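Local coordinates for protein pullulanase (PDB 2YOC) that hydrolyses alpha-1,6-glucosidic linkages in pullulan and related branched glucans, and is probably secreted by a type 2 secretion system, at residues B[162-167]-B[620-625]; B[248-253]-B[261-266]; B[410-415]-B[458-463]; B[452-457]-B[935-940]. One frame throughout, in Å; residues are numbered along the deposited sequence.

Interaction 1 of 4, residues B[162-167]-B[620-625]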
loop_
_atom_site.group_PDB
_atom_site.type_symbol
_atom_site.label_atom_id
_atom_site.label_comp_id
_atom_site.label_asym_id
_atom_site.label_seq_id
_atom_site.Cartn_x
_atom_site.Cartn_y
_atom_site.Cartn_z
ATOM N N VAL B 162 7.998 -21.856 -51.709
ATOM C CA VAL B 162 8.468 -22.042 -50.372
ATOM C C VAL B 162 8.958 -20.731 -49.798
ATOM O O VAL B 162 9.834 -20.093 -50.379
ATOM C CB VAL B 162 9.468 -23.224 -50.235
ATOM C CG1 VAL B 162 9.672 -23.605 -48.770
ATOM C CG2 VAL B 162 9.080 -24.442 -51.070
ATOM N N ALA B 163 8.324 -20.308 -48.690
ATOM C CA ALA B 163 8.603 -19.064 -47.974
ATOM C C ALA B 163 8.578 -19.280 -46.464
ATOM O O ALA B 163 7.731 -20.032 -45.973
ATOM C CB ALA B 163 7.573 -18.016 -48.347
ATOM N N LEU B 164 9.485 -18.588 -45.728
ATOM C CA LEU B 164 9.620 -18.631 -44.251
ATOM C C LEU B 164 9.885 -20.053 -43.679
ATOM O O LEU B 164 10.090 -20.987 -44.451
ATOM C CB LEU B 164 8.423 -17.938 -43.532
ATOM C CG LEU B 164 7.892 -16.619 -44.121
ATOM C CD1 LEU B 164 6.434 -16.429 -43.802
ATOM C CD2 LEU B 164 8.677 -15.441 -43.639
ATOM N N ALA B 165 9.945 -20.200 -42.344
ATOM C CA ALA B 165 10.189 -21.482 -41.687
ATOM C C ALA B 165 9.136 -21.667 -40.582
ATOM O O ALA B 165 9.453 -21.710 -39.390
ATOM C CB ALA B 165 11.585 -21.501 -41.108
ATOM N N GLU B 166 7.865 -21.723 -41.004
ATOM C CA GLU B 166 6.688 -21.770 -40.146
ATOM C C GLU B 166 6.473 -23.076 -39.421
ATOM O O GLU B 166 5.902 -23.051 -38.337
ATOM C CB GLU B 166 5.418 -21.407 -40.949
ATOM C CG GLU B 166 5.416 -20.026 -41.592
ATOM C CD GLU B 166 4.334 -19.855 -42.642
ATOM O OE1 GLU B 166 3.190 -20.309 -42.408
ATOM O OE2 GLU B 166 4.645 -19.291 -43.717
ATOM N N ALA B 167 6.883 -24.208 -40.022
ATOM C CA ALA B 167 6.706 -25.565 -39.472
ATOM C C ALA B 167 7.840 -26.018 -38.511
ATOM O O ALA B 167 8.988 -25.563 -38.608
ATOM C CB ALA B 167 6.494 -26.579 -40.600
ATOM N N ASN B 620 13.629 -17.445 -34.753
ATOM C CA ASN B 620 12.286 -16.875 -34.723
ATOM C C ASN B 620 11.285 -17.953 -35.201
ATOM O O ASN B 620 11.497 -18.572 -36.247
ATOM C CB ASN B 620 12.246 -15.658 -35.627
ATOM C CG ASN B 620 10.889 -15.055 -35.744
ATOM O OD1 ASN B 620 10.066 -15.484 -36.548
ATOM N ND2 ASN B 620 10.624 -14.059 -34.925
ATOM N N GLU B 621 10.214 -18.165 -34.416
ATOM C CA GLU B 621 9.131 -19.149 -34.585
ATOM C C GLU B 621 8.458 -19.205 -35.978
ATOM O O GLU B 621 7.858 -20.232 -36.315
ATOM C CB GLU B 621 8.035 -18.927 -33.510
ATOM C CG GLU B 621 8.484 -18.997 -32.049
ATOM C CD GLU B 621 8.609 -17.682 -31.289
ATOM O OE1 GLU B 621 9.117 -16.690 -31.866
ATOM O OE2 GLU B 621 8.235 -17.659 -30.092
ATOM N N THR B 622 8.529 -18.090 -36.759
ATOM C CA THR B 622 7.900 -17.874 -38.086
ATOM C C THR B 622 8.889 -17.943 -39.259
ATOM O O THR B 622 8.622 -18.605 -40.271
ATOM C CB THR B 622 7.224 -16.470 -38.101
ATOM O OG1 THR B 622 6.224 -16.359 -37.083
ATOM C CG2 THR B 622 6.627 -16.122 -39.436
ATOM N N THR B 623 9.979 -17.184 -39.144
ATOM C CA THR B 623 10.976 -16.989 -40.190
ATOM C C THR B 623 12.198 -17.897 -40.153
ATOM O O THR B 623 12.869 -18.035 -41.178
ATOM C CB THR B 623 11.371 -15.525 -40.168
ATOM O OG1 THR B 623 11.980 -15.225 -38.912
ATOM C CG2 THR B 623 10.169 -14.627 -40.314
ATOM N N GLY B 624 12.501 -18.473 -38.983
ATOM C CA GLY B 624 13.687 -19.298 -38.799
ATOM C C GLY B 624 14.975 -18.479 -38.765
ATOM O O GLY B 624 16.064 -19.051 -38.772
ATOM N N SER B 625 14.881 -17.127 -38.746
ATOM C CA SER B 625 16.051 -16.240 -38.645
ATOM C C SER B 625 16.609 -16.350 -37.222
ATOM O O SER B 625 15.829 -16.515 -36.265
ATOM C CB SER B 625 15.672 -14.788 -38.928
ATOM O OG SER B 625 14.822 -14.647 -40.060
#
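A165 and T622 join two irregular loops through one backbone hydrogen bond, A165 N to T622 O at 2.9 Å, bent to 143° at the hydrogen. The accepting loop is shaped by an Asx turn, a worked example of a side chain that organises main chain, here beside the carbonyl of T622 that accepts A165 N. N620 OD1 grips two amides at once. T623 N, 3.1 Å from N620 OD1, arrives in the plane of the side-chain carbonyl on a lone pair, whereas T622 N comes from above that plane. G624 N closes the same turn on N620 O.

L164 and E166 both bring side-chain carbons near T622 O. L164 lays CB beside it; chi1 of -41° sets CG anti to the carbonyl carbon of L164, and beyond it L164 CD2 meets T623 CG2 at 3.7 Å as the two side chains cross obliquely. From E166 it is the aliphatic CG that approaches T622 O, at 3.7 Å, while its OE1 is hydrogen-bonded to W177 NE1. A165 CB packs against the peptide linking T623 and G624, 3.7 Å from T623 O.

The contact fastens the pullulanase N2 domain to a loop between barrel strands 586-591 and 661-664, with the side chain of E621 about 4 Å from a bound calcium ion at nearest atoms. H168 NE2 adds a bond to E621 O, and Q267 NE2 spans both loops by donating to A165 O and to N620 O.

Interaction 2 of 4, residues B[248-253]-B[261-266]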
loop_
_atom_site.group_PDB
_atom_site.type_symbol
_atom_site.label_atom_id
_atom_site.label_comp_id
_atom_site.label_asym_id
_atom_site.label_seq_id
_atom_site.Cartn_x
_atom_site.Cartn_y
_atom_site.Cartn_z
ATOM N N GLU B 248 16.671 -31.586 -47.305
ATOM C CA GLU B 248 15.593 -30.619 -47.153
ATOM C C GLU B 248 14.244 -31.301 -46.878
ATOM O O GLU B 248 14.018 -32.436 -47.307
ATOM C CB GLU B 248 15.493 -29.699 -48.388
ATOM C CG GLU B 248 14.525 -28.547 -48.174
ATOM C CD GLU B 248 14.578 -27.428 -49.187
ATOM O OE1 GLU B 248 15.554 -26.640 -49.153
ATOM O OE2 GLU B 248 13.595 -27.281 -49.950
ATOM N N THR B 249 13.389 -30.616 -46.112
ATOM C CA THR B 249 12.003 -30.964 -45.833
ATOM C C THR B 249 11.215 -29.660 -45.956
ATOM O O THR B 249 11.704 -28.589 -45.576
ATOM C CB THR B 249 11.774 -31.594 -44.453
ATOM O OG1 THR B 249 12.204 -30.686 -43.443
ATOM C CG2 THR B 249 12.412 -32.955 -44.309
ATOM N N VAL B 250 10.012 -29.742 -46.501
ATOM C CA VAL B 250 9.169 -28.570 -46.693
ATOM C C VAL B 250 7.734 -28.978 -46.347
ATOM O O VAL B 250 7.260 -30.017 -46.842
ATOM C CB VAL B 250 9.300 -28.025 -48.147
ATOM C CG1 VAL B 250 8.143 -27.113 -48.515
ATOM C CG2 VAL B 250 10.626 -27.309 -48.359
ATOM N N ALA B 251 7.051 -28.173 -45.499
ATOM C CA ALA B 251 5.664 -28.446 -45.156
ATOM C C ALA B 251 4.737 -27.812 -46.196
ATOM O O ALA B 251 4.848 -26.614 -46.489
ATOM C CB ALA B 251 5.359 -27.925 -43.780
ATOM N N ILE B 252 3.883 -28.642 -46.819
ATOM C CA ILE B 252 2.978 -28.165 -47.859
ATOM C C ILE B 252 1.502 -28.341 -47.522
ATOM O O ILE B 252 1.064 -29.438 -47.136
ATOM C CB ILE B 252 3.360 -28.607 -49.309
ATOM C CG1 ILE B 252 4.805 -28.187 -49.626
ATOM C CG2 ILE B 252 2.390 -27.988 -50.323
ATOM C CD1 ILE B 252 5.334 -28.448 -51.010
ATOM N N ALA B 253 0.748 -27.224 -47.670
ATOM C CA ALA B 253 -0.702 -27.136 -47.499
ATOM C C ALA B 253 -1.342 -26.826 -48.870
ATOM O O ALA B 253 -0.951 -25.869 -49.567
ATOM C CB ALA B 253 -1.071 -26.079 -46.457
ATOM N N ILE B 261 -1.559 -23.781 -51.251
ATOM C CA ILE B 261 -1.995 -22.674 -50.415
ATOM C C ILE B 261 -0.696 -22.098 -49.854
ATOM O O ILE B 261 -0.370 -20.932 -50.110
ATOM C CB ILE B 261 -3.016 -23.101 -49.306
ATOM C CG1 ILE B 261 -4.133 -24.031 -49.846
ATOM C CG2 ILE B 261 -3.617 -21.872 -48.612
ATOM C CD1 ILE B 261 -5.012 -24.702 -48.778
ATOM N N SER B 262 0.094 -22.972 -49.175
ATOM C CA SER B 262 1.340 -22.634 -48.484
ATOM C C SER B 262 2.406 -23.729 -48.597
ATOM O O SER B 262 2.099 -24.927 -48.595
ATOM C CB SER B 262 1.048 -22.361 -47.006
ATOM O OG SER B 262 1.800 -21.269 -46.501
ATOM N N ALA B 263 3.665 -23.283 -48.668
ATOM C CA ALA B 263 4.882 -24.089 -48.702
ATOM C C ALA B 263 5.903 -23.347 -47.821
ATOM O O ALA B 263 6.208 -22.177 -48.080
ATOM C CB ALA B 263 5.390 -24.225 -50.133
ATOM N N THR B 264 6.366 -23.995 -46.742
ATOM C CA THR B 264 7.296 -23.393 -45.773
ATOM C C THR B 264 8.428 -24.361 -45.399
ATOM O O THR B 264 8.249 -25.583 -45.481
ATOM C CB THR B 264 6.511 -22.884 -44.528
ATOM O OG1 THR B 264 7.259 -21.881 -43.836
ATOM C CG2 THR B 264 6.099 -24.011 -43.573
ATOM N N GLN B 265 9.580 -23.812 -44.958
ATOM C CA GLN B 265 10.724 -24.606 -44.506
ATOM C C GLN B 265 10.436 -25.144 -43.099
ATOM O O GLN B 265 9.539 -24.636 -42.409
ATOM C CB GLN B 265 12.029 -23.803 -44.542
ATOM C CG GLN B 265 12.510 -23.447 -45.941
ATOM C CD GLN B 265 13.994 -23.154 -45.965
ATOM O OE1 GLN B 265 14.446 -21.998 -46.061
ATOM N NE2 GLN B 265 14.804 -24.209 -45.893
ATOM N N VAL B 266 11.155 -26.205 -42.691
ATOM C CA VAL B 266 10.914 -26.853 -41.397
ATOM C C VAL B 266 12.078 -26.661 -40.421
ATOM O O VAL B 266 13.240 -26.891 -40.771
ATOM C CB VAL B 266 10.553 -28.360 -41.588
ATOM C CG1 VAL B 266 10.154 -29.023 -40.269
ATOM C CG2 VAL B 266 9.465 -28.555 -42.639
#
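A251 and T264 form a hydrogen-bonded pair of an antiparallel beta hairpin, with A251 N to T264 O at 2.9 Å and T264 N returning to A251 O at 3.0 Å. Two residues further on, A253 N reaches S262 O at 2.8 Å in a nearly straight bond (173°). Here the ladder is interrupted by a classic beta bulge: I261 and S262 both face A253, and A253 O accepts I261 N at 2.8 Å as well as S262 N. Between these pairs the non-hydrogen-bonded partners I252 and A263 meet through side chains, I252 CG1 lying 4.0 Å from A263 CB on the face they share with V250. On the reverse face T264 CG2 rests 4.0 Å from A251 CB. Near the other end, T249 and V266 cross at about a right angle, with T249 OG1 3.4 Å from V266 CB.

Outside this first shell, strand 185-191 continues the sheet beyond 248-253, and A163 and L164 bond to the outer edge of 261-266. T264 OG1, anti to its backbone N (chi1 -158°), is engaged by A163 O and E166 N, so the threonine side chain ties the hairpin to the loop next to it. E248 is held by a salt bridge from its OE2 to R357, and V266 packs on W169 and L188.

Cohesion within the hairpin therefore rests on main-chain bonds and small apolar contacts, and the doubly held A253 O would be expected to be polarised by its two donors, while E248 and T264 direct their polar ends to partners beyond the hairpin.

Interaction 3 of 4, residues B[410-415]-B[458-463]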
loop_
_atom_site.group_PDB
_atom_site.type_symbol
_atom_site.label_atom_id
_atom_site.label_comp_id
_atom_site.label_asym_id
_atom_site.label_seq_id
_atom_site.Cartn_x
_atom_site.Cartn_y
_atom_site.Cartn_z
ATOM N N ALA B 410 30.526 -15.387 1.292
ATOM C CA ALA B 410 30.202 -13.997 1.620
ATOM C C ALA B 410 31.452 -13.099 1.743
ATOM O O ALA B 410 31.356 -11.892 1.513
ATOM C CB ALA B 410 29.377 -13.939 2.904
ATOM N N LYS B 411 32.624 -13.705 2.056
ATOM C CA LYS B 411 33.881 -12.977 2.185
ATOM C C LYS B 411 34.399 -12.467 0.863
ATOM O O LYS B 411 35.194 -11.523 0.867
ATOM C CB LYS B 411 34.923 -13.795 2.960
ATOM C CG LYS B 411 34.738 -13.673 4.475
ATOM C CD LYS B 411 34.927 -14.979 5.222
ATOM C CE LYS B 411 34.473 -14.929 6.681
ATOM N NZ LYS B 411 32.985 -14.902 6.868
HETATM N N MSE B 412 33.890 -13.039 -0.265
HETATM C CA MSE B 412 34.226 -12.704 -1.658
HETATM C C MSE B 412 34.211 -11.204 -1.972
HETATM O O MSE B 412 33.167 -10.556 -1.864
HETATM C CB MSE B 412 33.317 -13.472 -2.626
HETATM C CG MSE B 412 33.893 -13.664 -4.021
HETATM SE SE MSE B 412 32.653 -14.661 -5.195
HETATM C CE MSE B 412 32.934 -16.476 -4.447
ATOM N N THR B 413 35.394 -10.671 -2.371
ATOM C CA THR B 413 35.619 -9.266 -2.735
ATOM C C THR B 413 36.281 -9.230 -4.127
ATOM O O THR B 413 37.498 -9.405 -4.256
ATOM C CB THR B 413 36.387 -8.576 -1.590
ATOM O OG1 THR B 413 35.533 -8.546 -0.460
ATOM C CG2 THR B 413 36.761 -7.163 -1.901
ATOM N N ILE B 414 35.452 -9.049 -5.160
ATOM C CA ILE B 414 35.814 -9.112 -6.593
ATOM C C ILE B 414 36.319 -7.805 -7.174
ATOM O O ILE B 414 35.732 -6.750 -6.923
ATOM C CB ILE B 414 34.658 -9.696 -7.469
ATOM C CG1 ILE B 414 34.008 -10.912 -6.811
ATOM C CG2 ILE B 414 35.153 -10.059 -8.855
ATOM C CD1 ILE B 414 32.630 -11.236 -7.373
ATOM N N HIS B 415 37.389 -7.914 -8.000
ATOM C CA HIS B 415 38.070 -6.869 -8.747
ATOM C C HIS B 415 37.985 -7.330 -10.201
ATOM O O HIS B 415 38.693 -8.262 -10.590
ATOM C CB HIS B 415 39.546 -6.790 -8.305
ATOM C CG HIS B 415 40.235 -5.505 -8.669
ATOM N ND1 HIS B 415 39.983 -4.329 -7.973
ATOM C CD2 HIS B 415 41.167 -5.256 -9.622
ATOM C CE1 HIS B 415 40.754 -3.407 -8.525
ATOM N NE2 HIS B 415 41.491 -3.915 -9.516
ATOM N N GLY B 458 42.440 -6.992 1.484
ATOM C CA GLY B 458 41.122 -7.616 1.431
ATOM C C GLY B 458 40.458 -7.900 0.099
ATOM O O GLY B 458 39.324 -8.371 0.092
ATOM N N VAL B 459 41.106 -7.636 -1.037
ATOM C CA VAL B 459 40.481 -8.002 -2.312
ATOM C C VAL B 459 40.790 -9.499 -2.501
ATOM O O VAL B 459 41.950 -9.906 -2.444
ATOM C CB VAL B 459 40.894 -7.089 -3.483
ATOM C CG1 VAL B 459 40.359 -7.624 -4.793
ATOM C CG2 VAL B 459 40.393 -5.666 -3.250
ATOM N N THR B 460 39.755 -10.319 -2.561
ATOM C CA THR B 460 39.926 -11.768 -2.568
ATOM C C THR B 460 39.935 -12.407 -3.950
ATOM O O THR B 460 40.603 -13.423 -4.153
ATOM C CB THR B 460 38.855 -12.412 -1.676
ATOM O OG1 THR B 460 37.580 -12.338 -2.323
ATOM C CG2 THR B 460 38.757 -11.748 -0.300
ATOM N N HIS B 461 39.165 -11.852 -4.892
ATOM C CA HIS B 461 39.011 -12.442 -6.207
ATOM C C HIS B 461 39.336 -11.504 -7.347
ATOM O O HIS B 461 38.993 -10.326 -7.270
ATOM C CB HIS B 461 37.551 -12.933 -6.380
ATOM C CG HIS B 461 37.217 -14.175 -5.627
ATOM N ND1 HIS B 461 37.364 -14.253 -4.264
ATOM C CD2 HIS B 461 36.673 -15.323 -6.066
ATOM C CE1 HIS B 461 36.965 -15.461 -3.925
ATOM N NE2 HIS B 461 36.530 -16.134 -4.977
ATOM N N VAL B 462 39.898 -12.073 -8.452
ATOM C CA VAL B 462 40.160 -11.409 -9.715
ATOM C C VAL B 462 39.156 -11.964 -10.740
ATOM O O VAL B 462 39.135 -13.179 -10.965
ATOM C CB VAL B 462 41.639 -11.567 -10.192
ATOM C CG1 VAL B 462 41.844 -10.978 -11.595
ATOM C CG2 VAL B 462 42.606 -10.918 -9.203
ATOM N N GLU B 463 38.308 -11.082 -11.345
ATOM C CA GLU B 463 37.378 -11.482 -12.409
ATOM C C GLU B 463 37.997 -11.102 -13.746
ATOM O O GLU B 463 38.387 -9.954 -13.932
ATOM C CB GLU B 463 35.999 -10.860 -12.269
ATOM C CG GLU B 463 35.058 -11.304 -13.380
ATOM C CD GLU B 463 33.583 -11.141 -13.073
ATOM O OE1 GLU B 463 33.196 -11.342 -11.900
ATOM O OE2 GLU B 463 32.809 -10.822 -14.006
#
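M412, present as selenomethionine, sets its CG squarely over the ring of H461, 3.5 Å from the centroid of that ring and 8° off its normal, a CH-pi contact in which the two side chains cross at about a right angle. M412 SE also lies over the ring, 4.3 Å from the H461 centroid, and chi3 (-75°) turns CE back toward H461 NE2. The rim of this imidazole is anchored too: H461 ND1 and T460 OG1 are hydrogen-bonded at 2.7 Å, either being able to donate, and H461 NE2 bonds to Q403 OE1. T460 OG1 sits between its backbone N and carbonyl carbon (chi1 73°), where it also accepts T413 N at 2.7 Å, almost straight. T413 O answers with two bonds, T460 N lying in its carbonyl plane on a lone pair and H461 N above that plane. Further along, I414 CG2 touches E463 CB at 3.6 Å, while H415 CB meets V459 CG1 at 3.7 Å.

These are the first two strands of a parallel eight-stranded (beta/alpha) barrel, paired by H415 N to H461 O and E463 N to H415 O. Helix 446-457 connects them along the chain, as in a beta-alpha-beta crossover. Strand 860-864 flanks 413-415 and strand 586-591 flanks 461-463, with helix 927-945 packed on T413, H415 and V459.

Interaction 4 of 4, residues B[452-457]-B[935-940]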
loop_
_atom_site.group_PDB
_atom_site.type_symbol
_atom_site.label_atom_id
_atom_site.label_comp_id
_atom_site.label_asym_id
_atom_site.label_seq_id
_atom_site.Cartn_x
_atom_site.Cartn_y
_atom_site.Cartn_z
ATOM N N LYS B 452 48.962 -6.707 -5.586
ATOM C CA LYS B 452 49.601 -7.315 -4.406
ATOM C C LYS B 452 49.136 -6.583 -3.118
ATOM O O LYS B 452 48.703 -7.252 -2.177
ATOM C CB LYS B 452 51.147 -7.280 -4.534
ATOM C CG LYS B 452 51.797 -8.619 -4.882
ATOM C CD LYS B 452 53.228 -8.448 -5.408
ATOM C CE LYS B 452 53.821 -9.771 -5.864
ATOM N NZ LYS B 452 55.035 -9.582 -6.712
ATOM N N THR B 453 49.152 -5.221 -3.102
ATOM C CA THR B 453 48.666 -4.501 -1.912
ATOM C C THR B 453 47.148 -4.596 -1.731
ATOM O O THR B 453 46.697 -4.763 -0.595
ATOM C CB THR B 453 49.245 -3.080 -1.704
ATOM O OG1 THR B 453 48.436 -2.134 -2.372
ATOM C CG2 THR B 453 50.713 -2.953 -2.082
ATOM N N LEU B 454 46.362 -4.527 -2.841
ATOM C CA LEU B 454 44.906 -4.656 -2.754
ATOM C C LEU B 454 44.531 -6.027 -2.157
ATOM O O LEU B 454 43.664 -6.100 -1.277
ATOM C CB LEU B 454 44.257 -4.449 -4.116
ATOM C CG LEU B 454 44.323 -3.017 -4.700
ATOM C CD1 LEU B 454 43.942 -3.003 -6.163
ATOM C CD2 LEU B 454 43.443 -2.023 -3.927
ATOM N N SER B 455 45.270 -7.092 -2.553
ATOM C CA SER B 455 45.073 -8.451 -2.072
ATOM C C SER B 455 45.329 -8.547 -0.596
ATOM O O SER B 455 44.683 -9.335 0.101
ATOM C CB SER B 455 46.008 -9.418 -2.789
ATOM O OG SER B 455 45.714 -10.747 -2.385
ATOM N N ALA B 456 46.313 -7.795 -0.133
ATOM C CA ALA B 456 46.729 -7.800 1.250
ATOM C C ALA B 456 45.735 -7.071 2.143
ATOM O O ALA B 456 45.641 -7.365 3.337
ATOM C CB ALA B 456 48.102 -7.178 1.356
ATOM N N SER B 457 45.007 -6.121 1.572
ATOM C CA SER B 457 44.043 -5.325 2.314
ATOM C C SER B 457 42.629 -5.916 2.245
ATOM O O SER B 457 41.720 -5.386 2.880
ATOM C CB SER B 457 44.062 -3.870 1.841
ATOM O OG SER B 457 45.360 -3.307 1.926
ATOM N N ALA B 935 44.014 4.585 -0.291
ATOM C CA ALA B 935 44.029 4.501 1.170
ATOM C C ALA B 935 42.632 4.235 1.728
ATOM O O ALA B 935 42.476 3.359 2.585
ATOM C CB ALA B 935 44.590 5.781 1.760
ATOM N N PHE B 936 41.617 4.945 1.201
ATOM C CA PHE B 936 40.222 4.758 1.591
ATOM C C PHE B 936 39.729 3.377 1.184
ATOM O O PHE B 936 38.992 2.749 1.942
ATOM C CB PHE B 936 39.318 5.812 0.930
ATOM C CG PHE B 936 39.362 7.225 1.470
ATOM C CD1 PHE B 936 39.853 7.489 2.749
ATOM C CD2 PHE B 936 38.848 8.282 0.729
ATOM C CE1 PHE B 936 39.832 8.790 3.268
ATOM C CE2 PHE B 936 38.854 9.588 1.239
ATOM C CZ PHE B 936 39.344 9.832 2.507
ATOM N N TYR B 937 40.111 2.913 -0.014
ATOM C CA TYR B 937 39.651 1.640 -0.537
ATOM C C TYR B 937 40.194 0.496 0.313
ATOM O O TYR B 937 39.445 -0.422 0.709
ATOM C CB TYR B 937 40.107 1.508 -1.979
ATOM C CG TYR B 937 39.378 0.468 -2.803
ATOM C CD1 TYR B 937 39.856 -0.843 -2.892
ATOM C CD2 TYR B 937 38.296 0.822 -3.605
ATOM C CE1 TYR B 937 39.239 -1.785 -3.721
ATOM C CE2 TYR B 937 37.680 -0.110 -4.442
ATOM C CZ TYR B 937 38.168 -1.405 -4.513
ATOM O OH TYR B 937 37.579 -2.311 -5.364
ATOM N N GLN B 938 41.500 0.579 0.624
ATOM C CA GLN B 938 42.192 -0.402 1.427
ATOM C C GLN B 938 41.594 -0.442 2.820
ATOM O O GLN B 938 41.454 -1.530 3.378
ATOM C CB GLN B 938 43.680 -0.113 1.441
ATOM C CG GLN B 938 44.311 -0.337 0.074
ATOM C CD GLN B 938 45.806 -0.329 0.097
ATOM O OE1 GLN B 938 46.451 -0.597 1.123
ATOM N NE2 GLN B 938 46.392 -0.089 -1.061
ATOM N N GLU B 939 41.145 0.728 3.337
ATOM C CA GLU B 939 40.492 0.860 4.649
ATOM C C GLU B 939 39.218 -0.003 4.689
ATOM O O GLU B 939 39.104 -0.884 5.538
ATOM C CB GLU B 939 40.137 2.334 4.903
ATOM C CG GLU B 939 40.091 2.753 6.367
ATOM C CD GLU B 939 39.998 4.259 6.560
ATOM O OE1 GLU B 939 40.968 4.963 6.190
ATOM O OE2 GLU B 939 38.951 4.736 7.059
ATOM N N LEU B 940 38.311 0.215 3.705
ATOM C CA LEU B 940 37.020 -0.441 3.534
ATOM C C LEU B 940 37.120 -1.955 3.410
ATOM O O LEU B 940 36.317 -2.675 4.015
ATOM C CB LEU B 940 36.291 0.154 2.315
ATOM C CG LEU B 940 35.790 1.600 2.394
ATOM C CD1 LEU B 940 35.095 1.981 1.108
ATOM C CD2 LEU B 940 34.796 1.800 3.525
#
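Y937 meets L454 first, its CD1 3.9 Å from L454 CD2, the two side chains crossing at about a right angle. With CG anti to the backbone N (chi1 -162°), the ring is swung toward the neighbouring helix, and its hydroxyl goes on to hydrogen-bond D863 OD2. Next comes Q938, whose extended chain reaches toward helix 446-457: its CB packs 3.8 Å from S457 CB, and at the amide Q938 OE1 faces S457 OG at 3.0 Å. That hydroxyl could give its proton to Q938 OE1 or, 3.2 Å from S457 OG, to T453 O within its own helix. On the amide's nitrogen side, Q938 NE2 lies 3.2 Å from T453 OG1, a hydroxyl that is bonded to H450 O.

Helix 446-457 follows the first strand of the (beta/alpha) barrel, and helix 927-945, which also packs on helix 840-855, is placed as expected of a helix closing the barrel ring. The axes of the two segments approach to 9.3 Å at an angle of 35°. E939 starts away from 452-457, and its OE2 bonds S1031 OG and L1032 N in the C-terminal region. Just past the segment, T941 OG1 could donate to S457 O or to Q938 O, not to both.

From the N terminus, the chain first opens interaction 1 at 162-167 and then folds the short hairpin of interaction 2, which closes at once and touches interaction 1 where A163 N meets A263 O at 2.9 Å. Interaction 3 opens at 410-415 and shuts at 458-463, also within the long loop that interaction 1 completes at 620-625. Interaction 4 starts inside both of these loops and ends at 935-940, so it crosses each. Interactions 3 and 4 adjoin, linked by V459 N to L454 O at 3.0 Å. Interaction 2 stays within the N2 domain and interaction 1 ties that domain to a loop of the barrel; interactions 3 and 4 join barrel strands and helices.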